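Local coordinates for uncharacterized protein BAD_0989 (Bifidobacterium adolescentis ATCC 15703, PDB 3CYM) that is uncharacterized but probably acts as a 3'-5' exonuclease on nucleic acids, like its ribonuclease D relatives, at residues His223-Glu226 against Val227-Asp230; Leu323-Pro327 against Ser328-Asp332. All blocks are in the same frame, centred on the assembly; numbering follows the deposited sequence.

Contact 1: His223-Glu226 against Val227-Asp230; sequences HITE and VMRD
Arg229 folds its side chain back over the turn and donates from NH1 to Thr225 O, 2.8 Å away. The carbonyl oxygen lies at the edge of the guanidinium, in its plane. The chain is bent twice, at chi2 and chi3 (-133° and 66°), and these bends bring the guanidinium round to the carbonyl of Thr225, four residues earlier. Arg229 NE is buried here with no partner. The same Thr225 O takes a weak bond from Met228 N, while Val227 N bonds to Ile224 O at 3.0 Å. Met228 lays its SD beside Thr225 CA, 3.7 Å off. On the inner side, Ile224 CD1 meets Val227 CG1 at 3.9 Å, the two side chains crossing at about a right angle. At the start of the segment, His223 ND1 donates in its ring plane to Glu226 OE2 (2.8 Å), approaching from above the carboxylate plane; Glu226 OE1 forms a salt bridge with Lys269. With an alanine in place of Val227 both methyls go, which would probably cost Ile224 CD1 its contact with CG1 and open a gap against Ala233 and Leu234. Asp230 N-caps helix 231-250, its OD1 reaching Gln232 N and Ala233 N in weak bonds; Ile224 and Val227 pack on that helix and on helix 261-270.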
loop_
_atom_site.group_PDB
_atom_site.type_symbol
_atom_site.label_atom_id
_atom_site.label_comp_id
_atom_site.label_asym_id
_atom_site.label_seq_id
_atom_site.Cartn_x
_atom_site.Cartn_y
_atom_site.Cartn_z
ATOM N N HIS A 223 -18.980 -8.153 -4.725
ATOM C CA HIS A 223 -20.410 -8.447 -4.902
ATOM C C HIS A 223 -21.093 -8.970 -3.634
ATOM O O HIS A 223 -22.127 -9.646 -3.717
ATOM C CB HIS A 223 -20.667 -9.377 -6.097
ATOM C CG HIS A 223 -20.249 -8.795 -7.409
ATOM N ND1 HIS A 223 -21.146 -8.242 -8.297
ATOM C CD2 HIS A 223 -19.028 -8.672 -7.981
ATOM C CE1 HIS A 223 -20.496 -7.806 -9.361
ATOM N NE2 HIS A 223 -19.210 -8.052 -9.193
ATOM N N ILE A 224 -20.525 -8.620 -2.472
ATOM C CA ILE A 224 -21.030 -9.042 -1.151
ATOM C C ILE A 224 -22.399 -8.433 -0.847
ATOM O O ILE A 224 -23.211 -9.015 -0.115
ATOM C CB ILE A 224 -19.999 -8.727 0.003
ATOM C CG1 ILE A 224 -20.390 -9.393 1.325
ATOM C CG2 ILE A 224 -19.777 -7.217 0.186
ATOM C CD1 ILE A 224 -20.561 -10.866 1.222
ATOM N N THR A 225 -22.646 -7.277 -1.459
ATOM C CA THR A 225 -23.864 -6.504 -1.271
ATOM C C THR A 225 -25.110 -7.265 -1.740
ATOM O O THR A 225 -26.194 -7.094 -1.186
ATOM C CB THR A 225 -23.739 -5.092 -1.927
ATOM O OG1 THR A 225 -24.944 -4.346 -1.713
ATOM C CG2 THR A 225 -23.443 -5.186 -3.412
ATOM N N GLU A 226 -24.919 -8.155 -2.712
ATOM C CA GLU A 226 -25.985 -8.982 -3.264
ATOM C C GLU A 226 -26.464 -10.064 -2.293
ATOM O O GLU A 226 -27.406 -10.796 -2.594
ATOM C CB GLU A 226 -25.493 -9.650 -4.549
ATOM C CG GLU A 226 -25.001 -8.698 -5.639
ATOM C CD GLU A 226 -24.418 -9.434 -6.833
ATOM O OE1 GLU A 226 -24.525 -10.680 -6.886
ATOM O OE2 GLU A 226 -23.849 -8.768 -7.726
ATOM N N VAL A 227 -25.821 -10.137 -1.129
ATOM C CA VAL A 227 -25.982 -11.236 -0.179
ATOM C C VAL A 227 -26.173 -10.697 1.256
ATOM O O VAL A 227 -26.494 -11.447 2.182
ATOM C CB VAL A 227 -24.787 -12.266 -0.366
ATOM C CG1 VAL A 227 -24.048 -12.608 0.915
ATOM C CG2 VAL A 227 -25.236 -13.510 -1.121
ATOM N N MET A 228 -26.039 -9.378 1.408
ATOM C CA MET A 228 -26.118 -8.692 2.714
ATOM C C MET A 228 -27.450 -8.755 3.475
ATOM O O MET A 228 -27.473 -8.568 4.686
ATOM C CB MET A 228 -25.663 -7.238 2.579
ATOM C CG MET A 228 -24.237 -6.994 3.052
ATOM S SD MET A 228 -23.484 -5.523 2.322
ATOM C CE MET A 228 -24.622 -4.222 2.819
ATOM N N ARG A 229 -28.549 -9.028 2.777
ATOM C CA ARG A 229 -29.849 -9.245 3.427
ATOM C C ARG A 229 -29.933 -10.614 4.110
ATOM O O ARG A 229 -30.766 -10.833 4.990
ATOM C CB ARG A 229 -30.981 -9.102 2.401
ATOM C CG ARG A 229 -30.959 -10.149 1.269
ATOM C CD ARG A 229 -31.139 -9.493 -0.088
ATOM N NE ARG A 229 -29.998 -8.641 -0.420
ATOM C CZ ARG A 229 -30.090 -7.430 -0.966
ATOM N NH1 ARG A 229 -28.988 -6.739 -1.222
ATOM N NH2 ARG A 229 -31.277 -6.900 -1.244
ATOM N N ASP A 230 -29.060 -11.525 3.695
ATOM C CA ASP A 230 -29.125 -12.926 4.073
ATOM C C ASP A 230 -27.951 -13.247 4.996
ATOM O O ASP A 230 -26.813 -13.406 4.544
ATOM C CB ASP A 230 -29.100 -13.778 2.795
ATOM C CG ASP A 230 -29.347 -15.258 3.045
ATOM O OD1 ASP A 230 -29.443 -15.691 4.216
ATOM O OD2 ASP A 230 -29.436 -16.000 2.040
#

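Contact 2: Leu323-Pro327 against Ser328-Asp332; sequences LALPP and SEWPD
A proline-tryptophan contact closes a tight local turn at the protein surface, in the loop that follows helix 312-323. Its centre is the CH-pi interaction of Pro327 CA with the indole of Trp330: the carbon stands 3.6 Å from the centroid of the five-membered ring, 17° off the normal and thus squarely over the face. Pro327 CB and CG reach over the six-membered ring, CB lying 3.9 Å from Trp330 CH2. Trp330 CG is anti to its own carbonyl carbon (chi1 -57°), which swings the indole back over the residues before it instead of out along the chain. The ring's edge is used as well. A water lying in the indole plane accepts from Trp330 NE1 at 2.8 Å and donates to Leu325 O at 2.6 Å, bridging the ring to the backbone of the incoming loop; Leu325 CB also borders the pyrrole side of the ring. Beneath this, the turn is held by its backbone: Glu329 N donates to Pro326 O (2.8 Å), and Trp330 N makes a weak bond to Pro327 O. Glu329 runs its extended side chain alongside Pro326, pointing the same way, with OE2 3.4 Å from Pro326 CG; Leu325 CD2 lies near Glu329 OE1, the two side chains crossing at about a right angle. Pro326 and Pro327 have no N-H to give, so both act here through carbonyls and ring carbons. The turn rests against helix 231-250: Trp330 touches Gln232, Leu325 touches Arg238, and Arg238 also bonds to Glu329 O, while Leu323 packs on Gln232 and Ile236 of the same helix.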
loop_
_atom_site.group_PDB
_atom_site.type_symbol
_atom_site.label_atom_id
_atom_site.label_comp_id
_atom_site.label_asym_id
_atom_site.label_seq_id
_atom_site.Cartn_x
_atom_site.Cartn_y
_atom_site.Cartn_z
ATOM N N LEU A 323 -23.478 -23.921 7.505
ATOM C CA LEU A 323 -24.910 -24.204 7.490
ATOM C C LEU A 323 -25.365 -24.936 8.763
ATOM O O LEU A 323 -26.565 -25.091 9.001
ATOM C CB LEU A 323 -25.293 -25.012 6.229
ATOM C CG LEU A 323 -25.376 -24.299 4.867
ATOM C CD1 LEU A 323 -25.451 -25.288 3.720
ATOM C CD2 LEU A 323 -26.561 -23.334 4.786
ATOM N N ALA A 324 -24.407 -25.391 9.568
ATOM C CA ALA A 324 -24.699 -26.048 10.842
ATOM C C ALA A 324 -24.644 -25.059 12.014
ATOM O O ALA A 324 -24.883 -25.437 13.167
ATOM C CB ALA A 324 -23.741 -27.210 11.073
ATOM N N LEU A 325 -24.322 -23.801 11.715
ATOM C CA LEU A 325 -24.272 -22.735 12.715
ATOM C C LEU A 325 -25.656 -22.375 13.242
ATOM O O LEU A 325 -26.599 -22.263 12.455
ATOM C CB LEU A 325 -23.646 -21.465 12.132
ATOM C CG LEU A 325 -22.135 -21.287 12.147
ATOM C CD1 LEU A 325 -21.834 -19.864 11.724
ATOM C CD2 LEU A 325 -21.581 -21.550 13.524
ATOM N N PRO A 326 -25.774 -22.182 14.572
ATOM C CA PRO A 326 -26.999 -21.634 15.153
ATOM C C PRO A 326 -27.215 -20.220 14.613
ATOM O O PRO A 326 -26.249 -19.463 14.510
ATOM C CB PRO A 326 -26.692 -21.589 16.655
ATOM C CG PRO A 326 -25.561 -22.550 16.857
ATOM C CD PRO A 326 -24.756 -22.464 15.603
ATOM N N PRO A 327 -28.462 -19.881 14.234
ATOM C CA PRO A 327 -28.825 -18.561 13.703
ATOM C C PRO A 327 -28.357 -17.370 14.552
ATOM O O PRO A 327 -28.120 -16.290 14.017
ATOM C CB PRO A 327 -30.353 -18.621 13.645
ATOM C CG PRO A 327 -30.645 -20.053 13.451
ATOM C CD PRO A 327 -29.625 -20.786 14.264
ATOM N N SER A 328 -28.194 -17.592 15.853
ATOM C CA SER A 328 -27.717 -16.572 16.777
ATOM C C SER A 328 -26.206 -16.342 16.680
ATOM O O SER A 328 -25.645 -15.538 17.432
ATOM C CB SER A 328 -28.110 -16.950 18.210
ATOM O OG SER A 328 -27.484 -18.160 18.623
ATOM N N GLU A 329 -25.551 -17.047 15.761
ATOM C CA GLU A 329 -24.114 -16.872 15.540
ATOM C C GLU A 329 -23.785 -16.259 14.183
ATOM O O GLU A 329 -22.631 -15.912 13.927
ATOM C CB GLU A 329 -23.362 -18.187 15.733
ATOM C CG GLU A 329 -23.100 -18.525 17.189
ATOM C CD GLU A 329 -22.287 -19.790 17.351
ATOM O OE1 GLU A 329 -21.104 -19.796 16.948
ATOM O OE2 GLU A 329 -22.830 -20.771 17.900
ATOM N N TRP A 330 -24.801 -16.135 13.328
ATOM C CA TRP A 330 -24.675 -15.431 12.056
ATOM C C TRP A 330 -24.350 -13.963 12.303
ATOM O O TRP A 330 -24.911 -13.348 13.212
ATOM C CB TRP A 330 -25.967 -15.513 11.236
ATOM C CG TRP A 330 -26.466 -16.891 10.933
ATOM C CD1 TRP A 330 -25.756 -18.059 10.959
ATOM C CD2 TRP A 330 -27.796 -17.239 10.514
ATOM N NE1 TRP A 330 -26.568 -19.117 10.611
ATOM C CE2 TRP A 330 -27.821 -18.642 10.325
ATOM C CE3 TRP A 330 -28.968 -16.504 10.287
ATOM C CZ2 TRP A 330 -28.978 -19.325 9.927
ATOM C CZ3 TRP A 330 -30.116 -17.184 9.884
ATOM C CH2 TRP A 330 -30.109 -18.581 9.707
ATOM N N PRO A 331 -23.444 -13.393 11.493
ATOM C CA PRO A 331 -23.105 -11.979 11.593
ATOM C C PRO A 331 -24.216 -11.110 11.004
ATOM O O PRO A 331 -25.097 -11.633 10.321
ATOM C CB PRO A 331 -21.840 -11.879 10.743
ATOM C CG PRO A 331 -22.033 -12.919 9.707
ATOM C CD PRO A 331 -22.679 -14.061 10.424
ATOM N N ASP A 332 -24.166 -9.803 11.272
ATOM C CA ASP A 332 -25.198 -8.848 10.838
ATOM C C ASP A 332 -25.224 -8.639 9.318
ATOM O O ASP A 332 -25.028 -7.525 8.815
ATOM C CB ASP A 332 -25.008 -7.504 11.553
ATOM C CG ASP A 332 -24.902 -7.647 13.063
ATOM O OD1 ASP A 332 -25.870 -8.132 13.690
ATOM O OD2 ASP A 332 -23.854 -7.256 13.622
HETATM O O HOH W 1 -26.285 -21.866 9.948
#

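In the fold
Reading from the N terminus, the chain leaves helix 193-207 and closes contact 1 as a short turn just before helix 231-250. It then passes through that helix and the smaller helices up to 312-323 before contact 2 closes a second turn, in the loop leading towards helix 352-358. The two follow in series, neither nested nor crossed, with centres about 16 Å apart and nearest atoms about 5 Å apart without touching. Helix 231-250, in the HRDC region, is what they share: contact 1 packs on its first turns and helix 261-270, whereas contact 2 sets the loop that follows helix 312-323 against it.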